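Local coordinates for CRISPR system Cmr subunit Cmr5 (Thermus thermophilus HB8, PDB 2ZOP), which is probably a subunit of the Cmr ribonucleoprotein complex, which takes part in CRISPR-based adaptive immunity against viruses and other mobile genetic elements, at residues A[12-16]-A[103-108]. Residues are numbered along the deposited sequence; the frame is centred on the assembly and turned at random.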
ATOM      1  N   ALA A  12      23.242  -9.210  10.542  1.00 19.25           N
ATOM      2  CA  ALA A  12      22.993  -7.781  10.402  1.00 20.14           C
ATOM      3  C   ALA A  12      23.813  -7.070  11.465  1.00 21.12           C
ATOM      4  O   ALA A  12      24.402  -6.013  11.226  1.00 19.99           O
ATOM      5  CB  ALA A  12      21.503  -7.484  10.596  1.00 22.47           C
ATOM      6  N   TYR A  13      23.833  -7.670  12.648  1.00 20.23           N
ATOM      7  CA  TYR A  13      24.583  -7.150  13.776  1.00 20.66           C
ATOM      8  C   TYR A  13      26.047  -7.020  13.365  1.00 17.12           C
ATOM      9  O   TYR A  13      26.674  -5.991  13.596  1.00 19.52           O
ATOM     10  CB  TYR A  13      24.430  -8.116  14.958  1.00 23.64           C
ATOM     11  CG  TYR A  13      25.260  -7.802  16.180  1.00 27.21           C
ATOM     12  CD1 TYR A  13      25.420  -6.492  16.630  1.00 27.10           C
ATOM     13  CD2 TYR A  13      25.814  -8.831  16.940  1.00 32.77           C
ATOM     14  CE1 TYR A  13      26.105  -6.214  17.805  1.00 32.32           C
ATOM     15  CE2 TYR A  13      26.500  -8.567  18.122  1.00 36.54           C
ATOM     16  CZ  TYR A  13      26.642  -7.255  18.548  1.00 35.17           C
ATOM     17  OH  TYR A  13      27.312  -6.994  19.721  1.00 39.23           O
ATOM     18  N   GLU A  14      26.586  -8.053  12.730  1.00 18.67           N
ATOM     19  CA  GLU A  14      27.981  -8.008  12.310  1.00 22.61           C
ATOM     20  C   GLU A  14      28.221  -6.938  11.239  1.00 20.89           C
ATOM     21  O   GLU A  14      29.215  -6.218  11.278  1.00 19.07           O
ATOM     22  CB  GLU A  14      28.430  -9.370  11.786  1.00 24.36           C
ATOM     23  CG  GLU A  14      29.898  -9.389  11.410  1.00 35.11           C
ATOM     24  CD  GLU A  14      30.391 -10.762  11.015  1.00 39.36           C
ATOM     25  OE1 GLU A  14      30.021 -11.240   9.922  1.00 44.66           O
ATOM     26  OE2 GLU A  14      31.152 -11.363  11.804  1.00 41.83           O
ATOM     27  N   LYS A  15      27.307  -6.832  10.284  1.00 19.21           N
ATOM     28  CA  LYS A  15      27.446  -5.830   9.229  1.00 18.77           C
ATOM     29  C   LYS A  15      27.455  -4.415   9.818  1.00 18.14           C
ATOM     30  O   LYS A  15      28.228  -3.556   9.390  1.00 21.97           O
ATOM     31  CB  LYS A  15      26.301  -5.967   8.225  1.00 17.36           C
ATOM     32  CG  LYS A  15      26.270  -7.305   7.496  1.00 21.18           C
ATOM     33  CD  LYS A  15      27.502  -7.451   6.615  1.00 26.24           C
ATOM     34  CE  LYS A  15      27.469  -8.736   5.804  1.00 29.47           C
ATOM     35  NZ  LYS A  15      28.545  -8.730   4.776  1.00 33.79           N
ATOM     36  N   VAL A  16      26.604  -4.173  10.806  1.00 17.10           N
ATOM     37  CA  VAL A  16      26.538  -2.851  11.420  1.00 15.56           C
ATOM     38  C   VAL A  16      27.770  -2.538  12.275  1.00 17.96           C
ATOM     39  O   VAL A  16      28.274  -1.408  12.256  1.00 17.75           O
ATOM     40  CB  VAL A  16      25.253  -2.694  12.276  1.00 14.98           C
ATOM     41  CG1 VAL A  16      25.251  -1.340  12.975  1.00 16.18           C
ATOM     42  CG2 VAL A  16      24.015  -2.807  11.380  1.00 11.09           C
ATOM     43  N   TRP A 103      16.283  -5.288  11.411  1.00 14.80           N
ATOM     44  CA  TRP A 103      17.421  -5.602  12.272  1.00 15.53           C
ATOM     45  C   TRP A 103      18.563  -4.623  12.026  1.00 15.94           C
ATOM     46  O   TRP A 103      19.202  -4.162  12.966  1.00 15.33           O
ATOM     47  CB  TRP A 103      17.889  -7.049  12.056  1.00 17.05           C
ATOM     48  CG  TRP A 103      16.952  -8.044  12.671  1.00 16.75           C
ATOM     49  CD1 TRP A 103      16.280  -9.038  12.028  1.00 19.94           C
ATOM     50  CD2 TRP A 103      16.540  -8.105  14.049  1.00 18.49           C
ATOM     51  NE1 TRP A 103      15.471  -9.713  12.912  1.00 19.46           N
ATOM     52  CE2 TRP A 103      15.609  -9.164  14.158  1.00 22.50           C
ATOM     53  CE3 TRP A 103      16.865  -7.368  15.196  1.00 19.70           C
ATOM     54  CZ2 TRP A 103      14.995  -9.506  15.373  1.00 20.21           C
ATOM     55  CZ3 TRP A 103      16.257  -7.707  16.408  1.00 20.35           C
ATOM     56  CH2 TRP A 103      15.329  -8.770  16.484  1.00 20.84           C
ATOM     57  N   PHE A 104      18.821  -4.303  10.763  1.00 14.09           N
ATOM     58  CA  PHE A 104      19.870  -3.342  10.433  1.00 16.29           C
ATOM     59  C   PHE A 104      19.523  -2.026  11.120  1.00 17.13           C
ATOM     60  O   PHE A 104      20.388  -1.363  11.707  1.00 13.41           O
ATOM     61  CB  PHE A 104      19.934  -3.119   8.920  1.00 12.81           C
ATOM     62  CG  PHE A 104      20.824  -4.092   8.201  1.00 12.71           C
ATOM     63  CD1 PHE A 104      22.187  -3.828   8.049  1.00 13.66           C
ATOM     64  CD2 PHE A 104      20.309  -5.269   7.681  1.00 12.02           C
ATOM     65  CE1 PHE A 104      23.018  -4.721   7.392  1.00 13.33           C
ATOM     66  CE2 PHE A 104      21.135  -6.174   7.019  1.00 14.40           C
ATOM     67  CZ  PHE A 104      22.494  -5.899   6.874  1.00 15.45           C
ATOM     68  N   LYS A 105      18.248  -1.657  11.039  1.00 15.18           N
ATOM     69  CA  LYS A 105      17.764  -0.428  11.657  1.00 16.38           C
ATOM     70  C   LYS A 105      17.991  -0.430  13.165  1.00 15.22           C
ATOM     71  O   LYS A 105      18.538   0.521  13.727  1.00 14.24           O
ATOM     72  CB  LYS A 105      16.272  -0.246  11.356  1.00 17.40           C
ATOM     73  CG  LYS A 105      15.632   0.928  12.089  1.00 20.04           C
ATOM     74  CD  LYS A 105      14.242   1.222  11.548  1.00 24.08           C
ATOM     75  CE  LYS A 105      13.560   2.316  12.359  1.00 26.94           C
ATOM     76  NZ  LYS A 105      13.256   1.833  13.747  1.00 33.14           N
ATOM     77  N   ARG A 106      17.562  -1.501  13.816  1.00 13.13           N
ATOM     78  CA  ARG A 106      17.711  -1.631  15.260  1.00 17.37           C
ATOM     79  C   ARG A 106      19.167  -1.572  15.716  1.00 18.37           C
ATOM     80  O   ARG A 106      19.490  -0.865  16.668  1.00 17.75           O
ATOM     81  CB  ARG A 106      17.063  -2.936  15.729  1.00 16.31           C
ATOM     82  CG  ARG A 106      15.541  -2.894  15.640  1.00 14.99           C
ATOM     83  CD  ARG A 106      14.952  -4.285  15.656  1.00 16.94           C
ATOM     84  NE  ARG A 106      13.525  -4.270  15.352  1.00 21.98           N
ATOM     85  CZ  ARG A 106      12.836  -5.342  14.983  1.00 22.66           C
ATOM     86  NH1 ARG A 106      13.449  -6.514  14.873  1.00 23.96           N
ATOM     87  NH2 ARG A 106      11.541  -5.239  14.704  1.00 22.82           N
ATOM     88  N   PHE A 107      20.046  -2.315  15.049  1.00 19.18           N
ATOM     89  CA  PHE A 107      21.446  -2.293  15.435  1.00 19.85           C
ATOM     90  C   PHE A 107      22.135  -0.988  15.069  1.00 16.95           C
ATOM     91  O   PHE A 107      23.108  -0.607  15.710  1.00 18.07           O
ATOM     92  CB  PHE A 107      22.185  -3.504  14.854  1.00 17.24           C
ATOM     93  CG  PHE A 107      21.934  -4.768  15.626  1.00 21.28           C
ATOM     94  CD1 PHE A 107      22.375  -4.885  16.943  1.00 19.68           C
ATOM     95  CD2 PHE A 107      21.184  -5.803  15.076  1.00 17.55           C
ATOM     96  CE1 PHE A 107      22.064  -6.009  17.706  1.00 18.66           C
ATOM     97  CE2 PHE A 107      20.866  -6.934  15.834  1.00 19.79           C
ATOM     98  CZ  PHE A 107      21.308  -7.031  17.154  1.00 16.95           C
ATOM     99  N   ALA A 108      21.633  -0.294  14.049  1.00 16.95           N
ATOM    100  CA  ALA A 108      22.216   0.995  13.673  1.00 17.91           C
ATOM    101  C   ALA A 108      21.886   2.010  14.772  1.00 17.06           C
ATOM    102  O   ALA A 108      22.716   2.853  15.123  1.00 20.66           O
ATOM    103  CB  ALA A 108      21.658   1.478  12.325  1.00 15.74           C
TER
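Tyr13 and Phe107 meet at the outer side of a helix-helix crossing in the all-alpha fold of Cmr5. The first helix, 4-19, packs here on the last, 87-111. The two short segments run at 47° to each other, and their axes approach to 8.8 Å. The touching side-chain atoms are carbons, and the segments meet by van der Waals and CH-pi contacts. Two phenylalanines of segment 103-108, one turn apart, reach out and receive the bumps of segment 12-16.

Tyr13 lies over one face of the Phe107 ring. Tyr13 CB sits over the centre of that face, 3.9 Å from the ring centroid, as a CH-pi contact. With CG anti to the backbone N (chi1 174°), the phenol crosses that same face obliquely, its plane tilted 32° from the phenyl. Tyr13 CD1 comes within 3.5 Å of Phe107 CD1.

Phe104 serves the inner side. Its ring lies against Ala12, whose CB rests over one face, offset toward the rim. The same methyl also touches Trp103 CB at 3.9 Å, so Ala12 fills the notch between these two neighbours. Lys15 runs alongside Phe104, pointing the same way. Its CB meets Phe104 CE1 at 3.6 Å, while the amino end leads away from segment 103-108. Tyr28 of helix 25-42 and Leu62, Leu66 and Val69 of helix 57-69 also pack on Phe104, which ties the crossing into the buried core.

Val16 wedges between the Phe104 ring and the base of Phe107. Val16 CG2 sits in the hollow lined by Phe104 CD1, Phe104 O and Phe107 CB. CG1, anti to the backbone N, drops onto the backbone beyond, 3.9 Å from Ala108 CA and 3.6 Å from Phe107 O.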